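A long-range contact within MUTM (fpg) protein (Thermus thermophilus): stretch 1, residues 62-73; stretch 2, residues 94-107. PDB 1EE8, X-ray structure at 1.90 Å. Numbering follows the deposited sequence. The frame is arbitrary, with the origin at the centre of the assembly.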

# COMPACT_ATOMS: atom_id res chain seq x y z
N VAL A 62 9.92 -0.61 -3.80
CA VAL A 62 8.62 -1.06 -4.26
C VAL A 62 8.66 -1.36 -5.76
O VAL A 62 9.47 -0.78 -6.49
CB VAL A 62 7.54 0.02 -4.01
CG1 VAL A 62 6.30 -0.27 -4.83
CG2 VAL A 62 7.18 0.07 -2.51
N GLU A 63 7.80 -2.26 -6.21
CA GLU A 63 7.71 -2.58 -7.62
C GLU A 63 6.25 -2.64 -8.06
O GLU A 63 5.40 -3.16 -7.34
CB GLU A 63 8.37 -3.93 -7.95
CG GLU A 63 9.86 -3.99 -7.66
CD GLU A 63 10.49 -5.32 -8.06
OE1 GLU A 63 10.06 -6.38 -7.56
OE2 GLU A 63 11.43 -5.30 -8.88
N LEU A 64 5.97 -2.08 -9.22
CA LEU A 64 4.62 -2.14 -9.76
C LEU A 64 4.78 -3.13 -10.90
O LEU A 64 5.38 -2.82 -11.93
CB LEU A 64 4.15 -0.78 -10.27
CG LEU A 64 2.71 -0.74 -10.78
CD1 LEU A 64 1.75 -1.19 -9.69
CD2 LEU A 64 2.38 0.68 -11.22
N VAL A 65 4.26 -4.33 -10.70
CA VAL A 65 4.37 -5.36 -11.72
C VAL A 65 3.15 -5.32 -12.61
O VAL A 65 2.02 -5.21 -12.12
CB VAL A 65 4.52 -6.76 -11.07
CG1 VAL A 65 4.55 -7.84 -12.16
CG2 VAL A 65 5.78 -6.80 -10.24
N ALA A 66 3.38 -5.39 -13.91
CA ALA A 66 2.29 -5.36 -14.86
C ALA A 66 2.32 -6.58 -15.77
O ALA A 66 3.36 -6.94 -16.32
CB ALA A 66 2.34 -4.08 -15.70
N HIS A 67 1.16 -7.22 -15.89
CA HIS A 67 0.99 -8.37 -16.76
C HIS A 67 -0.04 -7.90 -17.78
O HIS A 67 -1.17 -7.60 -17.42
CB HIS A 67 0.46 -9.57 -15.98
CG HIS A 67 -0.08 -10.66 -16.85
ND1 HIS A 67 0.66 -11.27 -17.83
CD2 HIS A 67 -1.32 -11.22 -16.91
CE1 HIS A 67 -0.09 -12.15 -18.47
NE2 HIS A 67 -1.29 -12.14 -17.93
N LEU A 68 0.37 -7.84 -19.04
CA LEU A 68 -0.50 -7.36 -20.10
C LEU A 68 -1.65 -8.28 -20.48
O LEU A 68 -2.76 -7.83 -20.76
CB LEU A 68 0.33 -7.03 -21.35
CG LEU A 68 1.47 -6.04 -21.09
CD1 LEU A 68 2.09 -5.60 -22.42
CD2 LEU A 68 0.94 -4.83 -20.35
N GLY A 69 -1.38 -9.58 -20.50
CA GLY A 69 -2.44 -10.51 -20.87
C GLY A 69 -2.58 -10.54 -22.38
O GLY A 69 -1.65 -10.19 -23.09
N MET A 70 -3.76 -10.92 -22.86
CA MET A 70 -4.00 -11.02 -24.29
C MET A 70 -4.14 -9.70 -25.06
O MET A 70 -3.72 -9.61 -26.21
CB MET A 70 -5.26 -11.86 -24.53
CG MET A 70 -5.65 -12.01 -25.99
SD MET A 70 -7.18 -12.94 -26.19
CE MET A 70 -6.51 -14.61 -26.50
N THR A 71 -4.73 -8.69 -24.44
CA THR A 71 -4.92 -7.42 -25.13
C THR A 71 -4.45 -6.20 -24.33
O THR A 71 -4.77 -5.06 -24.68
CB THR A 71 -6.40 -7.22 -25.46
OG1 THR A 71 -7.17 -7.25 -24.24
CG2 THR A 71 -6.88 -8.33 -26.39
N GLY A 72 -3.70 -6.45 -23.27
CA GLY A 72 -3.23 -5.35 -22.45
C GLY A 72 -2.06 -4.59 -23.04
O GLY A 72 -1.21 -5.15 -23.74
N GLY A 73 -2.01 -3.29 -22.75
CA GLY A 73 -0.92 -2.47 -23.24
C GLY A 73 -0.97 -1.08 -22.65
O GLY A 73 -2.02 -0.62 -22.20
N TYR A 94 -1.65 5.23 -20.00
CA TYR A 94 -2.95 4.58 -19.87
C TYR A 94 -2.88 3.09 -20.15
O TYR A 94 -2.29 2.67 -21.15
CB TYR A 94 -3.97 5.22 -20.81
CG TYR A 94 -4.06 6.72 -20.67
CD1 TYR A 94 -3.27 7.57 -21.45
CD2 TYR A 94 -4.92 7.30 -19.72
CE1 TYR A 94 -3.33 8.95 -21.30
CE2 TYR A 94 -4.98 8.68 -19.56
CZ TYR A 94 -4.19 9.50 -20.36
OH TYR A 94 -4.25 10.87 -20.21
N PHE A 95 -3.46 2.30 -19.25
CA PHE A 95 -3.47 0.85 -19.39
C PHE A 95 -4.73 0.44 -20.17
O PHE A 95 -5.83 0.36 -19.62
CB PHE A 95 -3.42 0.19 -18.01
CG PHE A 95 -3.29 -1.31 -18.06
CD1 PHE A 95 -4.35 -2.13 -17.66
CD2 PHE A 95 -2.12 -1.91 -18.51
CE1 PHE A 95 -4.24 -3.52 -17.70
CE2 PHE A 95 -2.00 -3.30 -18.56
CZ PHE A 95 -3.07 -4.11 -18.16
N HIS A 96 -4.53 0.23 -21.46
CA HIS A 96 -5.58 -0.17 -22.39
C HIS A 96 -5.72 -1.68 -22.28
O HIS A 96 -4.73 -2.40 -22.38
CB HIS A 96 -5.12 0.21 -23.80
CG HIS A 96 -5.98 -0.35 -24.89
ND1 HIS A 96 -7.29 0.06 -25.10
CD2 HIS A 96 -5.73 -1.29 -25.83
CE1 HIS A 96 -7.79 -0.60 -26.13
NE2 HIS A 96 -6.87 -1.43 -26.59
N ASP A 97 -6.94 -2.17 -22.06
CA ASP A 97 -7.11 -3.62 -21.96
C ASP A 97 -8.54 -4.07 -22.26
O ASP A 97 -9.34 -4.27 -21.35
CB ASP A 97 -6.70 -4.11 -20.57
CG ASP A 97 -6.62 -5.63 -20.48
OD1 ASP A 97 -6.50 -6.16 -19.35
OD2 ASP A 97 -6.67 -6.30 -21.53
N PRO A 98 -8.86 -4.23 -23.54
CA PRO A 98 -10.18 -4.66 -24.00
C PRO A 98 -10.72 -5.92 -23.31
O PRO A 98 -11.81 -5.91 -22.77
CB PRO A 98 -9.96 -4.89 -25.50
CG PRO A 98 -8.94 -3.85 -25.84
CD PRO A 98 -7.97 -3.97 -24.69
N ARG A 99 -9.95 -7.01 -23.33
CA ARG A 99 -10.41 -8.27 -22.74
C ARG A 99 -10.24 -8.44 -21.23
O ARG A 99 -10.68 -9.44 -20.67
CB ARG A 99 -9.79 -9.45 -23.48
CG ARG A 99 -10.20 -9.51 -24.95
CD ARG A 99 -10.02 -10.89 -25.55
NE ARG A 99 -10.83 -11.89 -24.84
CZ ARG A 99 -10.91 -13.17 -25.19
NH1 ARG A 99 -11.68 -13.99 -24.48
NH2 ARG A 99 -10.25 -13.63 -26.24
N ARG A 100 -9.60 -7.46 -20.59
CA ARG A 100 -9.40 -7.45 -19.14
C ARG A 100 -8.60 -8.59 -18.53
O ARG A 100 -8.85 -8.98 -17.39
CB ARG A 100 -10.76 -7.36 -18.43
CG ARG A 100 -11.68 -6.30 -19.01
CD ARG A 100 -12.93 -6.11 -18.17
NE ARG A 100 -12.67 -5.33 -16.96
CZ ARG A 100 -13.60 -5.01 -16.06
NH1 ARG A 100 -14.85 -5.41 -16.23
NH2 ARG A 100 -13.28 -4.28 -15.00
N PHE A 101 -7.62 -9.12 -19.26
CA PHE A 101 -6.79 -10.19 -18.73
C PHE A 101 -5.59 -9.60 -18.00
O PHE A 101 -4.98 -10.26 -17.15
CB PHE A 101 -6.33 -11.11 -19.85
CG PHE A 101 -7.38 -12.08 -20.30
CD1 PHE A 101 -7.77 -13.13 -19.47
CD2 PHE A 101 -8.00 -11.94 -21.54
CE1 PHE A 101 -8.75 -14.03 -19.88
CE2 PHE A 101 -8.98 -12.83 -21.96
CZ PHE A 101 -9.35 -13.88 -21.13
N GLY A 102 -5.24 -8.36 -18.33
CA GLY A 102 -4.12 -7.72 -17.68
C GLY A 102 -4.29 -7.61 -16.17
O GLY A 102 -5.41 -7.60 -15.66
N ARG A 103 -3.18 -7.53 -15.46
CA ARG A 103 -3.20 -7.40 -14.01
C ARG A 103 -2.09 -6.46 -13.58
O ARG A 103 -1.10 -6.30 -14.30
CB ARG A 103 -2.99 -8.77 -13.35
CG ARG A 103 -4.09 -9.79 -13.61
CD ARG A 103 -5.32 -9.49 -12.77
NE ARG A 103 -6.36 -10.51 -12.94
CZ ARG A 103 -7.13 -10.62 -14.02
NH1 ARG A 103 -8.04 -11.58 -14.09
NH2 ARG A 103 -7.00 -9.77 -15.03
N LEU A 104 -2.26 -5.82 -12.43
CA LEU A 104 -1.24 -4.93 -11.88
C LEU A 104 -1.01 -5.40 -10.45
O LEU A 104 -1.96 -5.76 -9.75
CB LEU A 104 -1.69 -3.47 -11.87
CG LEU A 104 -1.70 -2.68 -13.19
CD1 LEU A 104 -2.12 -1.23 -12.91
CD2 LEU A 104 -0.33 -2.73 -13.86
N PHE A 105 0.25 -5.40 -10.03
CA PHE A 105 0.60 -5.84 -8.68
C PHE A 105 1.55 -4.86 -8.00
O PHE A 105 2.66 -4.63 -8.47
CB PHE A 105 1.29 -7.20 -8.73
CG PHE A 105 0.49 -8.27 -9.40
CD1 PHE A 105 -0.40 -9.05 -8.67
CD2 PHE A 105 0.66 -8.53 -10.76
CE1 PHE A 105 -1.12 -10.08 -9.29
CE2 PHE A 105 -0.06 -9.55 -11.39
CZ PHE A 105 -0.95 -10.33 -10.64
N GLY A 106 1.10 -4.30 -6.89
CA GLY A 106 1.95 -3.40 -6.13
C GLY A 106 2.61 -4.33 -5.12
O GLY A 106 1.91 -5.02 -4.38
N VAL A 107 3.93 -4.37 -5.10
CA VAL A 107 4.61 -5.26 -4.17
C VAL A 107 5.93 -4.70 -3.65
O VAL A 107 6.55 -3.87 -4.30
CB VAL A 107 4.94 -6.62 -4.83
CG1 VAL A 107 3.66 -7.33 -5.26
CG2 VAL A 107 5.86 -6.39 -6.01
O HOH W 1 -5.62 -8.58 -21.58

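Eight of the ten direct hydrogen bonds across this contact run between backbone atoms. Strands 62-67 and 103-107 run antiparallel, and the pairs E63-V107, V65-F105 and H67-R103 each exchange two bonds, as in V65 N to F105 O (2.8 Å) and F105 N to V65 O (2.7 Å). Between them lie the non-hydrogen-bonded pairs L64-G106 and A66-L104, where alpha carbons approach the opposing carbonyls, L104 CA lying 3.3 Å from V65 O. A second, separate ladder, shifted by one residue, pairs G73 with H96 through G73 N to H96 O (2.9 Å) and H96 N to G73 O (2.8 Å).

Apolar packing follows the alternation of the strands. V65, F105 and V107 share one face, with V65 CB 4.0 Å from F105 CB; branched and aromatic side chains suit a buried sheet surface. On the other face the small A66 lets L104 come close, CB to CD2 at 3.5 Å. Past the strand, L68 CD2 meets the edge of the F95 ring at CE2 (3.8 Å).

The polar cluster centres on T71. Its hydroxyl donates to D97 OD2 (OG1 to OD2, 2.9 Å) and accepts from the backbone of R99 (N to OG1, 2.9 Å), a double role that suits threonine. D97 uses its other oxygen within its own loop, G102 N donating to OD1 (2.7 Å). Water 1 donates to D97 OD2 (2.5 Å from its O) and L68 O (3.1 Å), and accepts from T71 N and F101 N, tying the two loops together.

Glycines fit where a beta carbon would not. At G69 an ideal CB would lie 2.8 Å from F101 CB, and the backbone angles themselves call for glycine; at G72 it would strike L68 O, and at G102, F95 CZ. G73, by contrast, has room for one.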